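Local coordinates for protein Ton_1535 (Thermococcus onnurineus, PDB 3ZPJ) that is of unknown function but folds as an alpha-solenoid, a right-handed coil of helices interrupted by a left-handed helical turn, at residues F278-V283 with K304-I309; H310-A315 with S338-K343. All blocks are in the same frame, centred on the assembly; numbering follows the deposited sequence.

Contact 1 of 2, residues F278-V283 with K304-I309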
loop_
_atom_site.group_PDB
_atom_site.type_symbol
_atom_site.label_atom_id
_atom_site.label_comp_id
_atom_site.label_asym_id
_atom_site.label_seq_id
_atom_site.Cartn_x
_atom_site.Cartn_y
_atom_site.Cartn_z
ATOM N N PHE A 278 21.371 -18.089 0.959
ATOM C CA PHE A 278 19.990 -18.131 1.394
ATOM C C PHE A 278 19.845 -18.462 2.858
ATOM O O PHE A 278 20.574 -19.296 3.384
ATOM C CB PHE A 278 19.232 -19.163 0.574
ATOM C CG PHE A 278 19.130 -18.823 -0.881
ATOM C CD1 PHE A 278 18.465 -17.684 -1.293
ATOM C CD2 PHE A 278 19.681 -19.653 -1.838
ATOM C CE1 PHE A 278 18.363 -17.376 -2.637
ATOM C CE2 PHE A 278 19.577 -19.352 -3.178
ATOM C CZ PHE A 278 18.922 -18.215 -3.578
ATOM N N THR A 279 18.899 -17.805 3.521
ATOM C CA THR A 279 18.465 -18.283 4.819
ATOM C C THR A 279 17.386 -19.311 4.543
ATOM O O THR A 279 16.770 -19.292 3.480
ATOM C CB THR A 279 17.845 -17.189 5.650
ATOM O OG1 THR A 279 16.726 -16.663 4.944
ATOM C CG2 THR A 279 18.848 -16.081 5.921
ATOM N N ASP A 280 17.153 -20.199 5.502
ATOM C CA ASP A 280 16.198 -21.280 5.320
ATOM C C ASP A 280 14.814 -20.736 5.014
ATOM O O ASP A 280 14.057 -21.316 4.242
ATOM C CB ASP A 280 16.151 -22.173 6.556
ATOM C CG ASP A 280 15.547 -23.526 6.264
ATOM O OD1 ASP A 280 15.966 -24.170 5.277
ATOM O OD2 ASP A 280 14.641 -23.940 7.011
ATOM N N VAL A 281 14.486 -19.598 5.607
ATOM C CA VAL A 281 13.215 -18.986 5.314
ATOM C C VAL A 281 13.167 -18.514 3.852
ATOM O O VAL A 281 12.153 -18.697 3.178
ATOM C CB VAL A 281 12.905 -17.851 6.302
ATOM C CG1 VAL A 281 11.762 -16.976 5.787
ATOM C CG2 VAL A 281 12.591 -18.445 7.674
ATOM N N ASN A 282 14.261 -17.936 3.357
ATOM C CA ASN A 282 14.348 -17.583 1.936
ATOM C C ASN A 282 14.125 -18.820 1.056
ATOM O O ASN A 282 13.377 -18.776 0.073
ATOM C CB ASN A 282 15.696 -16.929 1.599
ATOM C CG ASN A 282 15.840 -15.533 2.195
ATOM O OD1 ASN A 282 14.844 -14.870 2.490
ATOM N ND2 ASN A 282 17.083 -15.082 2.370
ATOM N N VAL A 283 14.749 -19.927 1.440
ATOM C CA VAL A 283 14.567 -21.184 0.732
ATOM C C VAL A 283 13.103 -21.617 0.702
ATOM O O VAL A 283 12.550 -21.921 -0.357
ATOM C CB VAL A 283 15.399 -22.276 1.375
ATOM C CG1 VAL A 283 15.175 -23.588 0.669
ATOM C CG2 VAL A 283 16.856 -21.879 1.353
ATOM N N LYS A 304 13.834 -29.435 -1.373
ATOM C CA LYS A 304 14.743 -30.416 -0.795
ATOM C C LYS A 304 15.865 -29.801 0.060
ATOM O O LYS A 304 16.582 -30.522 0.754
ATOM C CB LYS A 304 15.321 -31.329 -1.883
ATOM C CG LYS A 304 14.258 -32.037 -2.702
ATOM C CD LYS A 304 14.772 -33.340 -3.291
ATOM C CE LYS A 304 14.870 -33.267 -4.804
ATOM N NZ LYS A 304 14.685 -34.601 -5.431
ATOM N N GLU A 305 16.013 -28.477 0.021
ATOM C CA GLU A 305 17.066 -27.817 0.796
ATOM C C GLU A 305 16.531 -27.146 2.044
ATOM O O GLU A 305 17.305 -26.598 2.827
ATOM C CB GLU A 305 17.829 -26.791 -0.054
ATOM C CG GLU A 305 18.846 -27.393 -1.017
ATOM C CD GLU A 305 20.094 -27.931 -0.318
ATOM O OE1 GLU A 305 20.921 -27.113 0.153
ATOM O OE2 GLU A 305 20.253 -29.170 -0.248
ATOM N N ILE A 306 15.211 -27.173 2.217
ATOM C CA ILE A 306 14.586 -26.660 3.429
ATOM C C ILE A 306 15.026 -27.484 4.635
ATOM O O ILE A 306 14.836 -28.700 4.671
ATOM C CB ILE A 306 13.057 -26.701 3.332
ATOM C CG1 ILE A 306 12.572 -25.825 2.177
ATOM C CG2 ILE A 306 12.427 -26.259 4.645
ATOM C CD1 ILE A 306 11.119 -26.071 1.809
ATOM N N GLN A 307 15.625 -26.820 5.617
ATOM C CA GLN A 307 16.176 -27.503 6.782
ATOM C C GLN A 307 15.115 -27.793 7.843
ATOM O O GLN A 307 15.142 -28.842 8.474
ATOM C CB GLN A 307 17.335 -26.700 7.379
ATOM C CG GLN A 307 18.581 -26.660 6.506
ATOM C CD GLN A 307 19.346 -27.973 6.518
ATOM O OE1 GLN A 307 19.670 -28.527 5.466
ATOM N NE2 GLN A 307 19.651 -28.473 7.713
ATOM N N ASN A 308 14.178 -26.873 8.041
ATOM C CA ASN A 308 13.071 -27.137 8.960
ATOM C C ASN A 308 12.238 -28.338 8.516
ATOM O O ASN A 308 11.592 -28.303 7.470
ATOM C CB ASN A 308 12.158 -25.923 9.122
ATOM C CG ASN A 308 10.957 -26.233 9.993
ATOM O OD1 ASN A 308 9.926 -26.708 9.513
ATOM N ND2 ASN A 308 11.100 -26.001 11.292
ATOM N N ILE A 309 12.245 -29.385 9.334
ATOM C CA ILE A 309 11.651 -30.662 8.967
ATOM C C ILE A 309 10.159 -30.565 8.618
ATOM O O ILE A 309 9.664 -31.297 7.762
ATOM C CB ILE A 309 11.948 -31.750 10.049
ATOM C CG1 ILE A 309 11.737 -33.143 9.483
ATOM C CG2 ILE A 309 11.120 -31.538 11.303
ATOM C CD1 ILE A 309 12.134 -34.231 10.438
#
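Glu305 meets the start of helix 280-293 mainly through its backbone: Val283 CG1 lies 4.0 Å from Glu305 C, while the carboxylate of Glu305 leads away. Next along, Ile306 presents CG1 to the same methyl, Val283 CG1 to Ile306 CG1 measuring 3.7 Å; the two buried side chains lie alongside one another, running opposite ways. Ile306 also reaches Ala315 on helix 309-325, so Ile306 bridges helices 280-293 and 309-325 from the loop. At Gln307 the contact turns polar. Gln307 N donates to Asp280 OD1 over 2.7 Å, almost straight at 172°, and its side chain, bent at chi2, carries the amide away. The loop between helices 296-303 and 309-325 of this alpha-solenoid is thereby tied to the first turn of helix 280-293, where Thr279 is the N-cap and its hydroxyl accepts from Asn282 N. Asn308 N gives the second bond, 3.1 Å to Asp280 OD2. Both donors stand above the carboxylate plane, and the bidentate grip restricts rotation about chi2; CG anti to the backbone N (chi1 -161°) extends the carboxylate toward the loop. Gln284 NE2 also donates to OD2. An alanine in place of Asp280 would remove both acceptors and would probably loosen the loop just before helix 309-325. The side chain of Asn308, with CG anti to its own N, turns its OD1 to cap Lys311 N.

Contact 2 of 2, residues H310-A315 with S338-K343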
loop_
_atom_site.group_PDB
_atom_site.type_symbol
_atom_site.label_atom_id
_atom_site.label_comp_id
_atom_site.label_asym_id
_atom_site.label_seq_id
_atom_site.Cartn_x
_atom_site.Cartn_y
_atom_site.Cartn_z
ATOM N N HIS A 310 9.450 -29.634 9.240
ATOM C CA HIS A 310 8.019 -29.512 8.990
ATOM C C HIS A 310 7.731 -28.705 7.737
ATOM O O HIS A 310 6.856 -29.061 6.941
ATOM C CB HIS A 310 7.311 -28.919 10.207
ATOM C CG HIS A 310 7.479 -29.739 11.450
ATOM N ND1 HIS A 310 8.430 -29.456 12.407
ATOM C CD2 HIS A 310 6.838 -30.854 11.875
ATOM C CE1 HIS A 310 8.361 -30.353 13.376
ATOM N NE2 HIS A 310 7.403 -31.213 13.077
ATOM N N LYS A 311 8.471 -27.619 7.558
ATOM C CA LYS A 311 8.308 -26.801 6.369
ATOM C C LYS A 311 8.671 -27.614 5.133
ATOM O O LYS A 311 8.018 -27.511 4.100
ATOM C CB LYS A 311 9.155 -25.530 6.449
ATOM C CG LYS A 311 8.324 -24.265 6.619
ATOM C CD LYS A 311 7.634 -24.246 7.976
ATOM C CE LYS A 311 6.540 -23.201 8.032
ATOM N NZ LYS A 311 5.367 -23.591 7.198
ATOM N N ARG A 312 9.704 -28.439 5.256
ATOM C CA ARG A 312 10.118 -29.282 4.150
ATOM C C ARG A 312 8.991 -30.257 3.811
ATOM O O ARG A 312 8.671 -30.473 2.635
ATOM C CB ARG A 312 11.426 -30.024 4.477
ATOM C CG ARG A 312 11.846 -31.043 3.424
ATOM C CD ARG A 312 13.319 -31.407 3.530
ATOM N NE ARG A 312 13.573 -32.453 4.517
ATOM C CZ ARG A 312 14.046 -32.246 5.747
ATOM N NH1 ARG A 312 14.326 -31.013 6.167
ATOM N NH2 ARG A 312 14.236 -33.276 6.563
ATOM N N SER A 313 8.388 -30.835 4.848
ATOM C CA SER A 313 7.276 -31.757 4.661
ATOM C C SER A 313 6.137 -31.100 3.893
ATOM O O SER A 313 5.629 -31.659 2.927
ATOM C CB SER A 313 6.789 -32.287 6.008
ATOM O OG SER A 313 7.650 -33.315 6.478
ATOM N N GLU A 314 5.766 -29.896 4.313
ATOM C CA GLU A 314 4.695 -29.154 3.663
ATOM C C GLU A 314 4.994 -28.875 2.190
ATOM O O GLU A 314 4.169 -29.157 1.318
ATOM C CB GLU A 314 4.424 -27.848 4.415
ATOM C CG GLU A 314 3.795 -28.053 5.788
ATOM C CD GLU A 314 3.961 -26.852 6.715
ATOM O OE1 GLU A 314 3.820 -25.698 6.239
ATOM O OE2 GLU A 314 4.241 -27.068 7.921
ATOM N N ALA A 315 6.181 -28.332 1.916
ATOM C CA ALA A 315 6.565 -27.956 0.554
ATOM C C ALA A 315 6.595 -29.166 -0.381
ATOM O O ALA A 315 6.200 -29.083 -1.542
ATOM C CB ALA A 315 7.909 -27.238 0.556
ATOM N N SER A 338 9.451 -39.277 0.313
ATOM C CA SER A 338 10.439 -38.323 0.795
ATOM C C SER A 338 9.949 -37.474 1.965
ATOM O O SER A 338 10.759 -36.919 2.706
ATOM C CB SER A 338 10.868 -37.404 -0.355
ATOM O OG SER A 338 11.619 -36.301 0.108
ATOM N N ILE A 339 8.634 -37.351 2.120
ATOM C CA ILE A 339 8.088 -36.498 3.174
ATOM C C ILE A 339 8.463 -37.056 4.544
ATOM O O ILE A 339 8.086 -38.179 4.881
ATOM C CB ILE A 339 6.561 -36.365 3.074
ATOM C CG1 ILE A 339 6.153 -35.908 1.666
ATOM C CG2 ILE A 339 6.038 -35.401 4.135
ATOM C CD1 ILE A 339 4.657 -35.854 1.443
ATOM N N PRO A 340 9.231 -36.276 5.325
ATOM C CA PRO A 340 9.719 -36.695 6.650
ATOM C C PRO A 340 8.601 -36.846 7.677
ATOM O O PRO A 340 8.669 -37.712 8.532
ATOM C CB PRO A 340 10.664 -35.558 7.060
ATOM C CG PRO A 340 11.022 -34.874 5.772
ATOM C CD PRO A 340 9.803 -34.986 4.909
ATOM N N ASP A 341 7.583 -36.004 7.607
ATOM C CA ASP A 341 6.455 -36.160 8.507
ATOM C C ASP A 341 5.523 -37.231 7.959
ATOM O O ASP A 341 4.870 -37.015 6.938
ATOM C CB ASP A 341 5.709 -34.843 8.660
ATOM C CG ASP A 341 4.799 -34.833 9.860
ATOM O OD1 ASP A 341 4.367 -35.924 10.305
ATOM O OD2 ASP A 341 4.521 -33.728 10.370
ATOM N N PRO A 342 5.462 -38.396 8.630
ATOM C CA PRO A 342 4.624 -39.474 8.097
ATOM C C PRO A 342 3.144 -39.092 8.135
ATOM O O PRO A 342 2.408 -39.466 7.228
ATOM C CB PRO A 342 4.933 -40.661 9.020
ATOM C CG PRO A 342 5.405 -40.059 10.279
ATOM C CD PRO A 342 6.079 -38.758 9.920
ATOM N N LYS A 343 2.729 -38.338 9.151
ATOM C CA LYS A 343 1.363 -37.829 9.219
ATOM C C LYS A 343 0.989 -37.075 7.939
ATOM O O LYS A 343 0.022 -37.429 7.256
ATOM C CB LYS A 343 1.190 -36.915 10.430
ATOM C CG LYS A 343 -0.146 -36.194 10.446
ATOM C CD LYS A 343 -0.312 -35.370 11.701
ATOM C CE LYS A 343 -1.709 -34.784 11.785
ATOM N NZ LYS A 343 -1.898 -34.028 13.052
#
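Ser313, on the first turns of helix 309-325, points its hydroxyl into the bend between helices 332-338 and 342-351, near the C-terminal end of the alpha-solenoid. Set anti to the carbonyl carbon (chi1 -79°), Ser313 OG sits beside its own backbone N; it donates to Ile309 O and accepts from Asp341 N over 2.9 Å at 151°. Two bonds thus grip this buried oxygen. Three successive residues close round it: Ile339 CG2 at 3.5 Å from Ser313 OG, Pro340 CD at 3.1 Å from Ser313 OG, and Asp341 CB. The proline ring meets the hydroxyl with CD, while its CG touches Arg312. The Arg312 side chain, bent at chi3, runs nearly perpendicular to Pro340, and Pro340 CG lies 3.7 Å from both Arg312 NE and Arg312 NH2; the strongest polar partner of the guanidinium is Ile306 O, bound by NH1. Asp341 extends with CG anti to its backbone N and serves as N-cap of helix 342-351, OD1 accepting a weak bond from Lys343 N. Its other oxygen approaches the edge of the exposed His310 imidazole, whose ring is turned 74° from the carboxylate: Asp341 OD2 lies near the ring plane, 4.0 Å from His310 CD2.

How the contacts relate
Both contacts bring the first turns of a helix against the loop that follows the next helix in the chain, and helix 309-325 is common to them: contact 1 ends at its start, contact 2 uses its first turns. Their centres lie about 13 Å apart, and both are partly buried, at about 29 and 34 Å from the centre of the chain. The chemistry differs. In 278-283 with 304-309 a helix carboxylate accepts from two loop amides, backed by valine and isoleucine; in 310-315 with 338-343 a single buried serine hydroxyl takes one amide, with proline flanking it. The arginine of contact 2, which reaches back to the loop of contact 1, and Ile309 packing on Pro340 join the two.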